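Local coordinates for kojibiose phosphorylase (Gut metagenome, PDB 6W0P), which is a carbohydrate-active enzyme of glycoside hydrolase family 65 with a helical central catalytic domain, at residues 486-495 and 589-600. Residues are numbered along the deposited sequence; the frame is centred on the assembly and turned at random.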
loop_
_atom_site.group_PDB
_atom_site.type_symbol
_atom_site.label_atom_id
_atom_site.label_comp_id
_atom_site.label_asym_id
_atom_site.label_seq_id
_atom_site.Cartn_x
_atom_site.Cartn_y
_atom_site.Cartn_z
ATOM N N ASN A 486 -3.216 17.187 -14.203
ATOM C CA ASN A 486 -4.578 17.235 -13.618
ATOM C C ASN A 486 -4.994 18.707 -13.585
ATOM O O ASN A 486 -4.256 19.539 -12.999
ATOM C CB ASN A 486 -4.680 16.577 -12.253
ATOM C CG ASN A 486 -5.972 16.919 -11.549
ATOM O OD1 ASN A 486 -5.975 17.766 -10.656
ATOM N ND2 ASN A 486 -7.059 16.259 -11.926
ATOM N N THR A 487 -6.107 19.034 -14.239
ATOM C CA THR A 487 -6.505 20.442 -14.463
ATOM C C THR A 487 -6.919 21.067 -13.138
ATOM O O THR A 487 -6.500 22.181 -12.887
ATOM C CB THR A 487 -7.564 20.547 -15.558
ATOM O OG1 THR A 487 -6.938 19.918 -16.680
ATOM C CG2 THR A 487 -7.945 21.985 -15.841
ATOM N N TYR A 488 -7.641 20.348 -12.277
ATOM C CA TYR A 488 -7.992 20.899 -10.951
ATOM C C TYR A 488 -6.712 21.352 -10.231
ATOM O O TYR A 488 -6.640 22.503 -9.753
ATOM C CB TYR A 488 -8.736 19.892 -10.074
ATOM C CG TYR A 488 -9.176 20.504 -8.774
ATOM C CD1 TYR A 488 -8.339 20.546 -7.673
ATOM C CD2 TYR A 488 -10.406 21.134 -8.687
ATOM C CE1 TYR A 488 -8.742 21.135 -6.478
ATOM C CE2 TYR A 488 -10.823 21.731 -7.503
ATOM C CZ TYR A 488 -9.994 21.730 -6.392
ATOM O OH TYR A 488 -10.416 22.380 -5.267
ATOM N N THR A 489 -5.724 20.465 -10.130
ATOM C CA THR A 489 -4.441 20.748 -9.431
ATOM C C THR A 489 -3.769 21.999 -10.038
ATOM O O THR A 489 -3.405 22.934 -9.275
ATOM C CB THR A 489 -3.552 19.498 -9.463
ATOM O OG1 THR A 489 -4.249 18.400 -8.864
ATOM C CG2 THR A 489 -2.216 19.715 -8.791
ATOM N N ASN A 490 -3.618 22.044 -11.366
ATOM C CA ASN A 490 -2.841 23.106 -12.054
ATOM C C ASN A 490 -3.630 24.416 -11.977
ATOM O O ASN A 490 -3.022 25.459 -11.659
ATOM C CB ASN A 490 -2.499 22.726 -13.496
ATOM C CG ASN A 490 -1.496 21.596 -13.560
ATOM O OD1 ASN A 490 -1.281 20.909 -12.573
ATOM N ND2 ASN A 490 -0.912 21.388 -14.733
ATOM N N PHE A 491 -4.930 24.342 -12.250
ATOM C CA PHE A 491 -5.838 25.507 -12.254
ATOM C C PHE A 491 -5.798 26.151 -10.867
ATOM O O PHE A 491 -5.499 27.362 -10.768
ATOM C CB PHE A 491 -7.250 25.082 -12.657
ATOM C CG PHE A 491 -8.224 26.214 -12.843
ATOM C CD1 PHE A 491 -8.976 26.685 -11.783
ATOM C CD2 PHE A 491 -8.412 26.786 -14.088
ATOM C CE1 PHE A 491 -9.872 27.726 -11.962
ATOM C CE2 PHE A 491 -9.332 27.805 -14.270
ATOM C CZ PHE A 491 -10.068 28.265 -13.205
ATOM N N MET A 492 -6.059 25.365 -9.823
ATOM C CA MET A 492 -6.127 25.902 -8.439
ATOM C C MET A 492 -4.750 26.452 -8.000
ATOM O O MET A 492 -4.750 27.448 -7.256
ATOM C CB MET A 492 -6.615 24.830 -7.465
ATOM C CG MET A 492 -8.046 24.407 -7.713
ATOM S SD MET A 492 -9.203 25.789 -7.642
ATOM C CE MET A 492 -9.222 26.064 -5.871
ATOM N N ALA A 493 -3.636 25.812 -8.395
ATOM C CA ALA A 493 -2.257 26.265 -8.106
ATOM C C ALA A 493 -2.016 27.625 -8.776
ATOM O O ALA A 493 -1.514 28.569 -8.114
ATOM C CB ALA A 493 -1.258 25.237 -8.584
ATOM N N LYS A 494 -2.341 27.725 -10.064
ATOM C CA LYS A 494 -2.245 28.987 -10.839
ATOM C C LYS A 494 -3.100 30.059 -10.152
ATOM O O LYS A 494 -2.583 31.184 -9.987
ATOM C CB LYS A 494 -2.648 28.751 -12.289
ATOM C CG LYS A 494 -2.422 29.943 -13.203
ATOM C CD LYS A 494 -2.787 29.721 -14.666
ATOM C CE LYS A 494 -2.568 30.981 -15.483
ATOM N NZ LYS A 494 -2.397 30.665 -16.920
ATOM N N LYS A 495 -4.304 29.715 -9.669
ATOM C CA LYS A 495 -5.158 30.680 -8.928
ATOM C C LYS A 495 -4.460 31.107 -7.633
ATOM O O LYS A 495 -4.563 32.286 -7.274
ATOM C CB LYS A 495 -6.549 30.124 -8.623
ATOM C CG LYS A 495 -7.509 30.097 -9.801
ATOM C CD LYS A 495 -7.912 31.480 -10.281
ATOM C CE LYS A 495 -9.185 31.452 -11.091
ATOM N NZ LYS A 495 -9.462 32.767 -11.713
ATOM N N ASP A 589 -14.214 16.883 -10.536
ATOM C CA ASP A 589 -12.781 17.246 -10.665
ATOM C C ASP A 589 -12.732 18.542 -11.485
ATOM O O ASP A 589 -12.644 19.619 -10.875
ATOM C CB ASP A 589 -12.021 16.027 -11.198
ATOM C CG ASP A 589 -10.533 16.071 -10.961
ATOM O OD1 ASP A 589 -9.925 17.072 -11.411
ATOM O OD2 ASP A 589 -9.985 15.105 -10.324
ATOM N N VAL A 590 -12.930 18.461 -12.804
ATOM C CA VAL A 590 -13.097 19.673 -13.661
ATOM C C VAL A 590 -14.273 20.495 -13.109
ATOM O O VAL A 590 -14.140 21.735 -12.971
ATOM C CB VAL A 590 -13.318 19.295 -15.131
ATOM C CG1 VAL A 590 -13.830 20.482 -15.947
ATOM C CG2 VAL A 590 -12.065 18.715 -15.743
ATOM N N LEU A 591 -15.400 19.838 -12.830
ATOM C CA LEU A 591 -16.664 20.514 -12.423
ATOM C C LEU A 591 -16.494 21.118 -11.025
ATOM O O LEU A 591 -17.223 22.074 -10.686
ATOM C CB LEU A 591 -17.825 19.515 -12.479
ATOM C CG LEU A 591 -18.284 19.099 -13.876
ATOM C CD1 LEU A 591 -19.669 18.462 -13.814
ATOM C CD2 LEU A 591 -18.285 20.280 -14.854
ATOM N N MET A 592 -15.561 20.583 -10.235
ATOM C CA MET A 592 -15.207 21.171 -8.924
ATOM C C MET A 592 -14.581 22.563 -9.136
ATOM O O MET A 592 -15.054 23.503 -8.516
ATOM C CB MET A 592 -14.221 20.287 -8.164
ATOM C CG MET A 592 -14.110 20.679 -6.724
ATOM S SD MET A 592 -15.675 20.334 -5.878
ATOM C CE MET A 592 -15.490 21.371 -4.433
ATOM N N PHE A 593 -13.544 22.727 -9.956
ATOM C CA PHE A 593 -12.929 24.076 -10.060
ATOM C C PHE A 593 -13.895 25.004 -10.814
ATOM O O PHE A 593 -13.901 26.187 -10.548
ATOM C CB PHE A 593 -11.495 24.039 -10.593
ATOM C CG PHE A 593 -11.337 23.770 -12.060
ATOM C CD1 PHE A 593 -11.565 24.771 -12.988
ATOM C CD2 PHE A 593 -10.902 22.536 -12.503
ATOM C CE1 PHE A 593 -11.403 24.535 -14.344
ATOM C CE2 PHE A 593 -10.712 22.304 -13.854
ATOM C CZ PHE A 593 -10.969 23.305 -14.771
ATOM N N MET A 594 -14.724 24.466 -11.695
ATOM C CA MET A 594 -15.716 25.269 -12.428
ATOM C C MET A 594 -16.770 25.765 -11.431
ATOM O O MET A 594 -17.121 26.956 -11.495
ATOM C CB MET A 594 -16.307 24.466 -13.579
ATOM C CG MET A 594 -15.260 24.201 -14.661
ATOM S SD MET A 594 -15.912 23.711 -16.276
ATOM C CE MET A 594 -16.444 25.323 -16.863
ATOM N N PHE A 595 -17.161 24.944 -10.444
ATOM C CA PHE A 595 -18.068 25.384 -9.348
ATOM C C PHE A 595 -17.399 26.489 -8.515
ATOM O O PHE A 595 -18.060 27.509 -8.253
ATOM C CB PHE A 595 -18.422 24.216 -8.434
ATOM C CG PHE A 595 -19.045 24.618 -7.126
ATOM C CD1 PHE A 595 -20.343 25.101 -7.080
ATOM C CD2 PHE A 595 -18.372 24.424 -5.932
ATOM C CE1 PHE A 595 -20.931 25.449 -5.877
ATOM C CE2 PHE A 595 -18.962 24.768 -4.721
ATOM C CZ PHE A 595 -20.230 25.295 -4.700
ATOM N N LEU A 596 -16.133 26.295 -8.107
ATOM C CA LEU A 596 -15.459 27.204 -7.129
ATOM C C LEU A 596 -15.264 28.585 -7.765
ATOM O O LEU A 596 -15.020 29.577 -7.023
ATOM C CB LEU A 596 -14.128 26.616 -6.653
ATOM C CG LEU A 596 -14.199 25.316 -5.844
ATOM C CD1 LEU A 596 -12.792 24.799 -5.569
ATOM C CD2 LEU A 596 -14.963 25.498 -4.527
ATOM N N TYR A 597 -15.348 28.633 -9.090
ATOM C CA TYR A 597 -15.120 29.831 -9.934
ATOM C C TYR A 597 -16.227 29.955 -10.986
ATOM O O TYR A 597 -15.941 30.402 -12.135
ATOM C CB TYR A 597 -13.719 29.745 -10.539
ATOM C CG TYR A 597 -12.619 30.017 -9.551
ATOM C CD1 TYR A 597 -12.326 31.300 -9.111
ATOM C CD2 TYR A 597 -11.863 28.971 -9.066
ATOM C CE1 TYR A 597 -11.306 31.531 -8.196
ATOM C CE2 TYR A 597 -10.839 29.181 -8.163
ATOM C CZ TYR A 597 -10.559 30.460 -7.725
ATOM O OH TYR A 597 -9.534 30.585 -6.839
ATOM N N MET A 598 -17.461 29.620 -10.608
ATOM C CA MET A 598 -18.654 29.608 -11.510
ATOM C C MET A 598 -18.806 30.976 -12.199
ATOM O O MET A 598 -19.258 31.009 -13.360
ATOM C CB MET A 598 -19.936 29.270 -10.735
ATOM C CG MET A 598 -20.270 30.251 -9.607
ATOM S SD MET A 598 -21.844 29.923 -8.759
ATOM C CE MET A 598 -21.664 28.187 -8.341
ATOM N N GLU A 599 -18.420 32.065 -11.519
ATOM C CA GLU A 599 -18.589 33.455 -12.039
ATOM C C GLU A 599 -17.754 33.685 -13.311
ATOM O O GLU A 599 -18.127 34.566 -14.074
ATOM C CB GLU A 599 -18.308 34.516 -10.963
ATOM C CG GLU A 599 -16.833 34.773 -10.639
ATOM C CD GLU A 599 -16.267 33.917 -9.519
ATOM O OE1 GLU A 599 -16.953 32.918 -9.111
ATOM O OE2 GLU A 599 -15.134 34.221 -9.060
ATOM N N GLU A 600 -16.685 32.928 -13.568
ATOM C CA GLU A 600 -15.759 33.152 -14.714
ATOM C C GLU A 600 -16.145 32.304 -15.931
ATOM O O GLU A 600 -15.524 32.496 -17.002
ATOM C CB GLU A 600 -14.329 32.802 -14.313
ATOM C CG GLU A 600 -13.702 33.855 -13.429
ATOM C CD GLU A 600 -12.560 33.355 -12.573
ATOM O OE1 GLU A 600 -11.931 32.334 -12.953
ATOM O OE2 GLU A 600 -12.315 33.989 -11.526
HETATM O O HOH W 1 -9.160 18.147 -13.681
#
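Asp589, the N-cap residue of helix 590-596, turns its carboxylate to the start of the neighbouring helix, where its OD1 takes Asn486 ND2 at 3.0 Å, the donor reaching it on the syn side with the amide and carboxylate planes 77° apart. The same oxygen accepts a hydrogen bond from water 1, which in turn accepts from Tyr488 N, while OD2 is held by Asp477 N. Asn486 is thereby fixed at both ends of its amide, because its OD1 caps helix 487-504 through Thr489 N and also accepts from Thr489 OG1, the two donors lying on opposite faces of the amide plane. Further along, Met592 CG lies 3.5 Å from Tyr488 CE2, the two side chains running side by side. Phe593 is the knob, set in a hole formed by Thr487, Tyr488, Phe491 and Met492: knobs-into-holes packing between helices whose local axes are 9.1 Å apart at 26°, here within the central catalytic domain, which has the (alpha/alpha)6 barrel fold of family 65 enzymes. A chi1 of 74° places CG of Phe593 between its backbone N and carbonyl carbon, and the ring lies face to face with Phe491, centroids 4.2 Å apart; Thr487 CG2 touches Phe593 CE2 and CZ. Leu596 CD1 follows, at the edge of the Tyr488 ring and 3.8 Å from Met492 CE. Tyr597 completes the aromatic cluster in an offset edge-to-face contact, the edge of Phe491 directed toward its face, and meets Met492 SD, a Met-aromatic contact, in the plane of its own edge. Lys495 CE sits over the centre of the Tyr597 ring, 3.6 Å from the centroid, with NZ in an off-centre cation-pi contact. In one of the two conformers of Glu600, at the exposed end, Lys495 NZ forms a salt bridge with Glu600 OE1 at 2.8 Å. A weak bond to OE2 accompanies it.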